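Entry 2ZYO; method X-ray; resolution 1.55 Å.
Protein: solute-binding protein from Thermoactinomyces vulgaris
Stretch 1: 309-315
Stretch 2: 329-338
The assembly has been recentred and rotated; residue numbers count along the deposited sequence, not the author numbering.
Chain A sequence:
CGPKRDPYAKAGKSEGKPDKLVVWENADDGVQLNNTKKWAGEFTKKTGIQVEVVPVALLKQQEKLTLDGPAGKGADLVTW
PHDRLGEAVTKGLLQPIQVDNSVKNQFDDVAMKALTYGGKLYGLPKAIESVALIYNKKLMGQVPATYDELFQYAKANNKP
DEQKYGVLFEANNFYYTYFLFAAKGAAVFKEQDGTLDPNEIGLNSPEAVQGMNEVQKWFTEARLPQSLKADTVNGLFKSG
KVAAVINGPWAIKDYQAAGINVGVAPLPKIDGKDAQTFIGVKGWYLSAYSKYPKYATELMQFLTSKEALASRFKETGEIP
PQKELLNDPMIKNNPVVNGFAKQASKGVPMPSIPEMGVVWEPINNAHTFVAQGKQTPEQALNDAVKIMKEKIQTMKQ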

# COMPACT_ATOMS: atom_id res chain seq x y z
N LEU A 309 -10.59 -2.65 -15.70
CA LEU A 309 -9.64 -3.13 -14.70
C LEU A 309 -9.08 -4.53 -15.00
O LEU A 309 -7.96 -4.84 -14.60
CB LEU A 309 -10.21 -3.04 -13.28
CG LEU A 309 -10.44 -1.62 -12.73
CD1 LEU A 309 -10.96 -1.67 -11.30
CD2 LEU A 309 -9.18 -0.77 -12.81
N ALA A 310 -9.86 -5.35 -15.69
CA ALA A 310 -9.36 -6.64 -16.19
C ALA A 310 -8.22 -6.37 -17.16
O ALA A 310 -7.15 -6.98 -17.06
CB ALA A 310 -10.47 -7.43 -16.87
N SER A 311 -8.45 -5.44 -18.08
CA SER A 311 -7.43 -4.97 -19.02
C SER A 311 -6.23 -4.38 -18.29
O SER A 311 -5.08 -4.71 -18.60
CB SER A 311 -8.04 -3.94 -19.98
OG SER A 311 -7.05 -3.19 -20.65
N ARG A 312 -6.49 -3.52 -17.31
CA ARG A 312 -5.41 -2.90 -16.53
C ARG A 312 -4.54 -3.93 -15.82
O ARG A 312 -3.31 -3.82 -15.84
CB ARG A 312 -5.94 -1.87 -15.53
CG ARG A 312 -4.84 -0.98 -15.00
CD ARG A 312 -5.31 0.06 -14.00
NE ARG A 312 -4.20 0.96 -13.67
CZ ARG A 312 -3.28 0.71 -12.74
NH1 ARG A 312 -3.34 -0.39 -12.00
NH2 ARG A 312 -2.30 1.58 -12.54
N PHE A 313 -5.16 -4.93 -15.21
CA PHE A 313 -4.40 -5.98 -14.54
C PHE A 313 -3.49 -6.73 -15.51
O PHE A 313 -2.31 -6.94 -15.22
CB PHE A 313 -5.30 -6.97 -13.80
CG PHE A 313 -4.57 -8.23 -13.40
CD1 PHE A 313 -3.63 -8.21 -12.38
CD2 PHE A 313 -4.80 -9.42 -14.08
CE1 PHE A 313 -2.93 -9.36 -12.03
CE2 PHE A 313 -4.11 -10.58 -13.73
CZ PHE A 313 -3.18 -10.54 -12.70
N LYS A 314 -4.04 -7.12 -16.65
CA LYS A 314 -3.29 -7.91 -17.63
C LYS A 314 -2.10 -7.13 -18.21
O LYS A 314 -1.06 -7.72 -18.50
CB LYS A 314 -4.23 -8.42 -18.74
CG LYS A 314 -5.24 -9.45 -18.25
CD LYS A 314 -6.24 -9.82 -19.33
CE LYS A 314 -7.39 -10.64 -18.77
NZ LYS A 314 -8.40 -10.97 -19.80
N GLU A 315 -2.26 -5.82 -18.36
CA GLU A 315 -1.20 -4.96 -18.87
C GLU A 315 -0.15 -4.61 -17.81
O GLU A 315 1.05 -4.70 -18.07
CB GLU A 315 -1.77 -3.66 -19.44
CG GLU A 315 -2.36 -3.77 -20.84
CD GLU A 315 -2.21 -2.48 -21.62
OE1 GLU A 315 -1.18 -2.29 -22.30
OE2 GLU A 315 -3.14 -1.64 -21.57
N PRO A 329 -9.98 -16.45 -12.28
CA PRO A 329 -8.73 -17.19 -12.46
C PRO A 329 -7.52 -16.34 -12.85
O PRO A 329 -6.38 -16.75 -12.58
CB PRO A 329 -9.07 -18.18 -13.58
CG PRO A 329 -10.53 -18.38 -13.47
CD PRO A 329 -11.09 -17.05 -13.05
N MET A 330 -7.74 -15.18 -13.47
CA MET A 330 -6.64 -14.28 -13.83
C MET A 330 -5.84 -13.83 -12.60
O MET A 330 -4.66 -13.51 -12.70
CB MET A 330 -7.12 -13.08 -14.66
CG MET A 330 -7.83 -11.98 -13.86
SD MET A 330 -8.28 -10.54 -14.86
CE MET A 330 -9.65 -11.19 -15.82
N ILE A 331 -6.51 -13.80 -11.45
CA ILE A 331 -5.88 -13.48 -10.18
C ILE A 331 -5.53 -14.76 -9.40
O ILE A 331 -4.39 -14.95 -9.00
CB ILE A 331 -6.79 -12.56 -9.31
CG1 ILE A 331 -7.09 -11.23 -10.02
CG2 ILE A 331 -6.18 -12.34 -7.92
CD1 ILE A 331 -5.88 -10.33 -10.25
N LYS A 332 -6.53 -15.62 -9.23
CA LYS A 332 -6.42 -16.79 -8.36
C LYS A 332 -5.45 -17.87 -8.88
O LYS A 332 -4.85 -18.59 -8.08
CB LYS A 332 -7.79 -17.40 -8.09
CG LYS A 332 -8.73 -16.48 -7.30
CD LYS A 332 -10.04 -17.17 -6.95
CE LYS A 332 -9.93 -18.02 -5.70
NZ LYS A 332 -9.67 -17.22 -4.46
N ASN A 333 -5.31 -17.97 -10.19
CA ASN A 333 -4.45 -19.00 -10.79
C ASN A 333 -3.11 -18.47 -11.30
O ASN A 333 -2.38 -19.17 -12.00
CB ASN A 333 -5.20 -19.76 -11.89
CG ASN A 333 -6.46 -20.46 -11.37
OD1 ASN A 333 -6.69 -20.55 -10.17
ND2 ASN A 333 -7.27 -20.96 -12.30
N ASN A 334 -2.79 -17.23 -10.93
CA ASN A 334 -1.49 -16.63 -11.21
C ASN A 334 -0.56 -16.78 -10.01
O ASN A 334 -0.83 -16.22 -8.94
CB ASN A 334 -1.66 -15.15 -11.59
CG ASN A 334 -0.38 -14.53 -12.14
OD1 ASN A 334 0.73 -14.82 -11.67
ND2 ASN A 334 -0.52 -13.66 -13.12
N PRO A 335 0.54 -17.54 -10.17
CA PRO A 335 1.44 -17.91 -9.07
C PRO A 335 2.18 -16.75 -8.41
O PRO A 335 2.69 -16.90 -7.30
CB PRO A 335 2.45 -18.85 -9.75
CG PRO A 335 2.42 -18.47 -11.18
CD PRO A 335 0.99 -18.11 -11.45
N VAL A 336 2.24 -15.60 -9.07
CA VAL A 336 2.95 -14.45 -8.51
C VAL A 336 1.98 -13.32 -8.15
O VAL A 336 2.39 -12.19 -7.85
CB VAL A 336 4.08 -13.95 -9.45
CG1 VAL A 336 5.15 -13.28 -8.63
CG2 VAL A 336 4.71 -15.10 -10.22
N VAL A 337 0.68 -13.63 -8.17
CA VAL A 337 -0.37 -12.65 -7.89
C VAL A 337 -1.32 -13.13 -6.78
O VAL A 337 -1.64 -12.37 -5.86
CB VAL A 337 -1.16 -12.29 -9.19
CG1 VAL A 337 -2.42 -11.50 -8.87
CG2 VAL A 337 -0.27 -11.50 -10.15
N ASN A 338 -1.73 -14.39 -6.87
CA ASN A 338 -2.72 -14.98 -5.96
C ASN A 338 -2.41 -14.76 -4.48
O ASN A 338 -3.29 -14.37 -3.71
CB ASN A 338 -2.89 -16.47 -6.27
CG ASN A 338 -4.04 -17.11 -5.51
OD1 ASN A 338 -5.15 -16.57 -5.43
ND2 ASN A 338 -3.80 -18.30 -4.96

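No hydrogen bond joins these two stretches; a single aromatic ring does most of the work. Phe 313, its CA-to-CB bond directed toward the second stretch and its chi1 in t, contributes 105 Å² of the 275 Å² buried in total, and four residues gather round its ring. Ile 331 covers one face of the ring: its CD1 lies 3.6 Å from the ring centroid of Phe 313, only 11° off the normal, a CH-pi contact. The CA-to-CB bond of Ile 331 points sideways, yet with both chi angles in m its end comes nearer and CD1 lies over the ring. Met 330 approaches obliquely, with SD 3.7 Å from Phe 313 CD2, while its backbone O comes within 3.2 Å of Phe 313 CE2. Val 337 CG1, 3.9 Å from Phe 313 CE1, adds another compact apolar surface.

The principle is that a flexible side chain can extend an aromatic contact. Beyond SD, the side chain of Met 330 continues along the first helix, placing CE 4.0 Å from Ala 310 CB, a small apolar surface, and 3.8 Å from Lys 314 CE, part of that lysine's aliphatic chain. Asn 334 ND2 lies 4.1 Å from Phe 313 CZ, while its OD1 accepts a hydrogen bond from Val 336 N at 3.1 Å within its own loop.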